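Long-range contact in Slr0280 protein (Synechocystis sp., PDB 5H3K), which is of unknown function but carries a phosphodiester glycosidase (NAGPA-family) domain and so may cleave phosphodiester-linked sugars: residues N359-I371 against Q378-I390. Residues are numbered along the deposited sequence; the frame is centred on the assembly and turned at random.
Sequences NWRSGPILNRGAI and QTTFGRLSLSEII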
loop_
_atom_site.group_PDB
_atom_site.type_symbol
_atom_site.label_atom_id
_atom_site.label_comp_id
_atom_site.label_asym_id
_atom_site.label_seq_id
_atom_site.Cartn_x
_atom_site.Cartn_y
_atom_site.Cartn_z
ATOM N N ASN A 359 6.994 -19.646 5.241
ATOM C CA ASN A 359 6.952 -19.205 6.632
ATOM C C ASN A 359 5.634 -18.479 6.930
ATOM O O ASN A 359 5.355 -17.409 6.374
ATOM C CB ASN A 359 8.140 -18.272 6.897
ATOM C CG ASN A 359 8.218 -17.825 8.337
ATOM O OD1 ASN A 359 8.023 -18.619 9.261
ATOM N ND2 ASN A 359 8.494 -16.538 8.541
ATOM N N TRP A 360 4.824 -19.051 7.816
ATOM C CA TRP A 360 3.500 -18.497 8.099
ATOM C C TRP A 360 3.542 -17.429 9.178
ATOM O O TRP A 360 3.771 -17.716 10.356
ATOM C CB TRP A 360 2.532 -19.620 8.480
ATOM C CG TRP A 360 2.188 -20.447 7.288
ATOM C CD1 TRP A 360 2.981 -21.376 6.679
ATOM C CD2 TRP A 360 0.975 -20.388 6.525
ATOM N NE1 TRP A 360 2.328 -21.907 5.584
ATOM C CE2 TRP A 360 1.096 -21.321 5.472
ATOM C CE3 TRP A 360 -0.197 -19.633 6.629
ATOM C CZ2 TRP A 360 0.076 -21.523 4.525
ATOM C CZ3 TRP A 360 -1.208 -19.842 5.696
ATOM C CH2 TRP A 360 -1.069 -20.779 4.666
ATOM N N ARG A 361 3.323 -16.191 8.767
ATOM C CA ARG A 361 3.322 -15.065 9.691
ATOM C C ARG A 361 1.975 -14.967 10.412
ATOM O O ARG A 361 1.913 -14.550 11.570
ATOM C CB ARG A 361 3.611 -13.771 8.937
ATOM C CG ARG A 361 4.949 -13.756 8.191
ATOM C CD ARG A 361 6.142 -13.580 9.133
ATOM N NE ARG A 361 6.020 -12.422 10.024
ATOM C CZ ARG A 361 6.532 -11.212 9.779
ATOM N NH1 ARG A 361 7.192 -10.968 8.648
ATOM N NH2 ARG A 361 6.373 -10.232 10.666
ATOM N N SER A 362 0.903 -15.344 9.720
ATOM C CA SER A 362 -0.442 -15.299 10.281
ATOM C C SER A 362 -1.303 -16.340 9.576
ATOM O O SER A 362 -1.177 -16.524 8.377
ATOM C CB SER A 362 -1.030 -13.903 10.099
ATOM O OG SER A 362 -2.238 -13.792 10.839
ATOM N N GLY A 363 -2.147 -17.054 10.306
ATOM C CA GLY A 363 -2.904 -18.130 9.683
ATOM C C GLY A 363 -4.215 -17.672 9.068
ATOM O O GLY A 363 -4.732 -16.611 9.431
ATOM N N PRO A 364 -4.785 -18.489 8.162
ATOM C CA PRO A 364 -6.067 -18.177 7.519
ATOM C C PRO A 364 -7.205 -18.256 8.534
ATOM O O PRO A 364 -7.134 -19.034 9.507
ATOM C CB PRO A 364 -6.240 -19.306 6.484
ATOM C CG PRO A 364 -4.951 -20.104 6.509
ATOM C CD PRO A 364 -4.353 -19.864 7.862
ATOM N N ILE A 365 -8.242 -17.456 8.321
ATOM C CA ILE A 365 -9.458 -17.575 9.127
ATOM C C ILE A 365 -10.722 -17.552 8.268
ATOM O O ILE A 365 -10.719 -16.987 7.162
ATOM C CB ILE A 365 -9.561 -16.473 10.221
ATOM C CG1 ILE A 365 -9.766 -15.086 9.597
ATOM C CG2 ILE A 365 -8.341 -16.486 11.154
ATOM C CD1 ILE A 365 -10.159 -14.019 10.616
ATOM N N LEU A 366 -11.782 -18.192 8.779
ATOM C CA LEU A 366 -13.145 -18.097 8.242
ATOM C C LEU A 366 -13.302 -18.534 6.776
ATOM O O LEU A 366 -14.213 -18.094 6.092
ATOM C CB LEU A 366 -13.696 -16.682 8.455
ATOM C CG LEU A 366 -13.920 -16.351 9.931
ATOM C CD1 LEU A 366 -14.123 -14.844 10.134
ATOM C CD2 LEU A 366 -15.119 -17.140 10.448
ATOM N N ASN A 367 -12.398 -19.388 6.303
ATOM C CA ASN A 367 -12.418 -19.877 4.926
ATOM C C ASN A 367 -12.499 -18.711 3.935
ATOM O O ASN A 367 -13.210 -18.773 2.933
ATOM C CB ASN A 367 -13.570 -20.862 4.721
ATOM C CG ASN A 367 -13.285 -21.884 3.625
ATOM O OD1 ASN A 367 -12.137 -22.313 3.436
ATOM N ND2 ASN A 367 -14.330 -22.288 2.900
ATOM N N ARG A 368 -11.739 -17.657 4.218
ATOM C CA ARG A 368 -11.792 -16.439 3.420
ATOM C C ARG A 368 -10.955 -16.474 2.155
ATOM O O ARG A 368 -9.996 -17.241 2.049
ATOM C CB ARG A 368 -11.423 -15.245 4.285
ATOM C CG ARG A 368 -12.604 -14.831 5.131
ATOM C CD ARG A 368 -12.295 -13.715 6.101
ATOM N NE ARG A 368 -13.567 -13.275 6.661
ATOM C CZ ARG A 368 -13.731 -12.292 7.540
ATOM N NH1 ARG A 368 -12.690 -11.621 8.027
ATOM N NH2 ARG A 368 -14.964 -11.992 7.940
ATOM N N GLY A 369 -11.345 -15.631 1.199
ATOM C CA GLY A 369 -10.639 -15.480 -0.061
ATOM C C GLY A 369 -9.159 -15.204 0.140
ATOM O O GLY A 369 -8.775 -14.468 1.060
ATOM N N ALA A 370 -8.330 -15.802 -0.713
ATOM C CA ALA A 370 -6.881 -15.674 -0.624
ATOM C C ALA A 370 -6.244 -15.826 -1.992
ATOM O O ALA A 370 -6.798 -16.483 -2.883
ATOM C CB ALA A 370 -6.299 -16.718 0.362
ATOM N N ILE A 371 -5.070 -15.223 -2.138
ATOM C CA ILE A 371 -4.216 -15.396 -3.312
ATOM C C ILE A 371 -2.892 -16.021 -2.875
ATOM O O ILE A 371 -2.393 -15.727 -1.792
ATOM C CB ILE A 371 -3.976 -14.038 -4.042
ATOM C CG1 ILE A 371 -3.258 -14.246 -5.379
ATOM C CG2 ILE A 371 -3.210 -13.040 -3.155
ATOM C CD1 ILE A 371 -2.950 -12.928 -6.120
ATOM N N GLN A 378 3.556 -17.734 -11.171
ATOM C CA GLN A 378 2.311 -18.487 -11.119
ATOM C C GLN A 378 1.488 -18.085 -9.902
ATOM O O GLN A 378 2.043 -17.831 -8.831
ATOM C CB GLN A 378 2.606 -19.983 -11.064
ATOM C CG GLN A 378 3.289 -20.508 -12.330
ATOM C CD GLN A 378 3.776 -21.924 -12.161
ATOM O OE1 GLN A 378 4.485 -22.237 -11.202
ATOM N NE2 GLN A 378 3.384 -22.800 -13.081
ATOM N N THR A 379 0.168 -18.044 -10.076
ATOM C CA THR A 379 -0.761 -17.672 -8.995
ATOM C C THR A 379 -1.900 -18.672 -8.846
ATOM O O THR A 379 -2.183 -19.451 -9.753
ATOM C CB THR A 379 -1.400 -16.280 -9.221
ATOM O OG1 THR A 379 -2.188 -16.304 -10.421
ATOM C CG2 THR A 379 -0.343 -15.192 -9.332
ATOM N N THR A 380 -2.557 -18.637 -7.692
ATOM C CA THR A 380 -3.818 -19.345 -7.496
ATOM C C THR A 380 -4.692 -18.519 -6.563
ATOM O O THR A 380 -4.170 -17.761 -5.741
ATOM C CB THR A 380 -3.632 -20.784 -6.931
ATOM O OG1 THR A 380 -4.809 -21.551 -7.195
ATOM C CG2 THR A 380 -3.383 -20.776 -5.407
ATOM N N PHE A 381 -6.009 -18.650 -6.718
ATOM C CA PHE A 381 -6.984 -17.934 -5.893
ATOM C C PHE A 381 -7.950 -18.970 -5.345
ATOM O O PHE A 381 -8.220 -19.989 -5.998
ATOM C CB PHE A 381 -7.791 -16.928 -6.733
ATOM C CG PHE A 381 -7.013 -15.703 -7.186
ATOM C CD1 PHE A 381 -6.033 -15.795 -8.173
ATOM C CD2 PHE A 381 -7.334 -14.443 -6.687
ATOM C CE1 PHE A 381 -5.342 -14.656 -8.619
ATOM C CE2 PHE A 381 -6.663 -13.301 -7.130
ATOM C CZ PHE A 381 -5.660 -13.411 -8.102
ATOM N N GLY A 382 -8.505 -18.717 -4.165
ATOM C CA GLY A 382 -9.499 -19.629 -3.629
ATOM C C GLY A 382 -9.882 -19.211 -2.237
ATOM O O GLY A 382 -9.437 -18.173 -1.768
ATOM N N ARG A 383 -10.705 -20.015 -1.579
ATOM C CA ARG A 383 -11.076 -19.741 -0.198
ATOM C C ARG A 383 -10.273 -20.689 0.676
ATOM O O ARG A 383 -10.445 -21.909 0.617
ATOM C CB ARG A 383 -12.579 -19.906 -0.012
ATOM C CG ARG A 383 -13.349 -18.937 -0.912
ATOM C CD ARG A 383 -14.830 -18.894 -0.574
ATOM N NE ARG A 383 -15.544 -17.904 -1.390
ATOM C CZ ARG A 383 -16.028 -18.135 -2.613
ATOM N NH1 ARG A 383 -15.875 -19.321 -3.188
ATOM N NH2 ARG A 383 -16.667 -17.172 -3.262
ATOM N N LEU A 384 -9.373 -20.114 1.466
ATOM C CA LEU A 384 -8.299 -20.873 2.080
ATOM C C LEU A 384 -8.586 -21.264 3.531
ATOM O O LEU A 384 -9.046 -20.457 4.340
ATOM C CB LEU A 384 -6.997 -20.064 1.995
ATOM C CG LEU A 384 -5.784 -20.576 2.773
ATOM C CD1 LEU A 384 -5.275 -21.872 2.152
ATOM C CD2 LEU A 384 -4.707 -19.494 2.786
ATOM N N SER A 385 -8.310 -22.514 3.862
ATOM C CA SER A 385 -8.265 -22.906 5.267
ATOM C C SER A 385 -7.014 -23.743 5.503
ATOM O O SER A 385 -6.459 -24.334 4.579
ATOM C CB SER A 385 -9.533 -23.651 5.688
ATOM O OG SER A 385 -9.664 -24.843 4.942
ATOM N N LEU A 386 -6.553 -23.762 6.746
ATOM C CA LEU A 386 -5.347 -24.501 7.081
ATOM C C LEU A 386 -5.661 -25.279 8.332
ATOM O O LEU A 386 -6.224 -24.726 9.269
ATOM C CB LEU A 386 -4.200 -23.533 7.363
ATOM C CG LEU A 386 -2.925 -24.139 7.953
ATOM C CD1 LEU A 386 -2.202 -24.958 6.894
ATOM C CD2 LEU A 386 -2.010 -23.053 8.534
ATOM N N SER A 387 -5.349 -26.567 8.348
ATOM C CA SER A 387 -5.428 -27.304 9.600
ATOM C C SER A 387 -4.069 -27.914 9.884
ATOM O O SER A 387 -3.385 -28.386 8.972
ATOM C CB SER A 387 -6.527 -28.374 9.567
ATOM O OG SER A 387 -6.227 -29.390 8.634
ATOM N N GLU A 388 -3.661 -27.868 11.149
ATOM C CA GLU A 388 -2.416 -28.497 11.557
ATOM C C GLU A 388 -2.752 -29.687 12.424
ATOM O O GLU A 388 -3.476 -29.551 13.406
ATOM C CB GLU A 388 -1.552 -27.519 12.354
ATOM C CG GLU A 388 -1.178 -26.260 11.573
ATOM C CD GLU A 388 -0.123 -25.428 12.268
ATOM O OE1 GLU A 388 -0.404 -24.878 13.361
ATOM O OE2 GLU A 388 0.996 -25.331 11.718
ATOM N N ILE A 389 -2.236 -30.852 12.049
ATOM C CA ILE A 389 -2.373 -32.042 12.885
ATOM C C ILE A 389 -1.156 -32.140 13.784
ATOM O O ILE A 389 -0.016 -32.151 13.305
ATOM C CB ILE A 389 -2.476 -33.324 12.052
ATOM C CG1 ILE A 389 -3.687 -33.240 11.123
ATOM C CG2 ILE A 389 -2.594 -34.534 12.971
ATOM C CD1 ILE A 389 -4.935 -32.803 11.842
ATOM N N ILE A 390 -1.400 -32.177 15.087
ATOM C CA ILE A 390 -0.333 -32.369 16.051
ATOM C C ILE A 390 -0.400 -33.820 16.514
ATOM O O ILE A 390 -1.428 -34.247 17.040
ATOM C CB ILE A 390 -0.515 -31.458 17.268
ATOM C CG1 ILE A 390 -0.609 -29.992 16.833
ATOM C CG2 ILE A 390 0.627 -31.659 18.276
ATOM C CD1 ILE A 390 -0.790 -29.023 18.003
HETATM O O HOH W 1 -7.948 -22.143 8.497
HETATM O O HOH W 2 -9.756 -20.234 7.007
HETATM O O HOH W 3 -8.348 -17.653 4.169
#
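A370 and G382 form an antiparallel hydrogen-bonded pair in the beta hairpin of strands 369-373 and 379-392, part of a larger mixed sheet; the short strands 369-371 and 379-383 run antiparallel, their directions 162° apart. A370 N reaches G382 O at 2.8 Å, and G382 N returns to A370 O at 3.1 Å. G369 with R383 and I371 with F381 are the flanking non-hydrogen-bonded pairs. Past G369, L384 N bonds to R368 O, and two waters add bridges: one donates to both R368 O and L384 O, another links N367 N to L384 O. Beyond this, 379-392 continues, and the chain from W360 to P364, the end of a strand and the loop after it, packs across it. L384 turns its CG anti to the backbone N (chi1 171°), which brings CD2 to 3.8 Å from P364 CG and sets it near the edge of the W360 ring; its CB meets A370 CB. P364 CG also presses on L386 CB at 3.6 Å, and L386 CD2 sits over one face of the W360 indole, toward its rim; W355 stacks with the same ring. On the R383 side, E518 ties the pair G369-R383 together, taking the G369 N-H and a salt bridge from R383 NE. I371 and F381 lie side by side on that face of the sheet. With CG1 anti to the backbone N (chi1 -172°), I371 places CG1 over the phenyl face in a CH-pi contact, 3.8 Å from the F381 ring centroid. A leucine here in place of F381 has no flat ring for I371 to lie over, which would probably leave the end of that isoleucine free to shift. I371 CD1 meets F381 CZ at 3.4 Å.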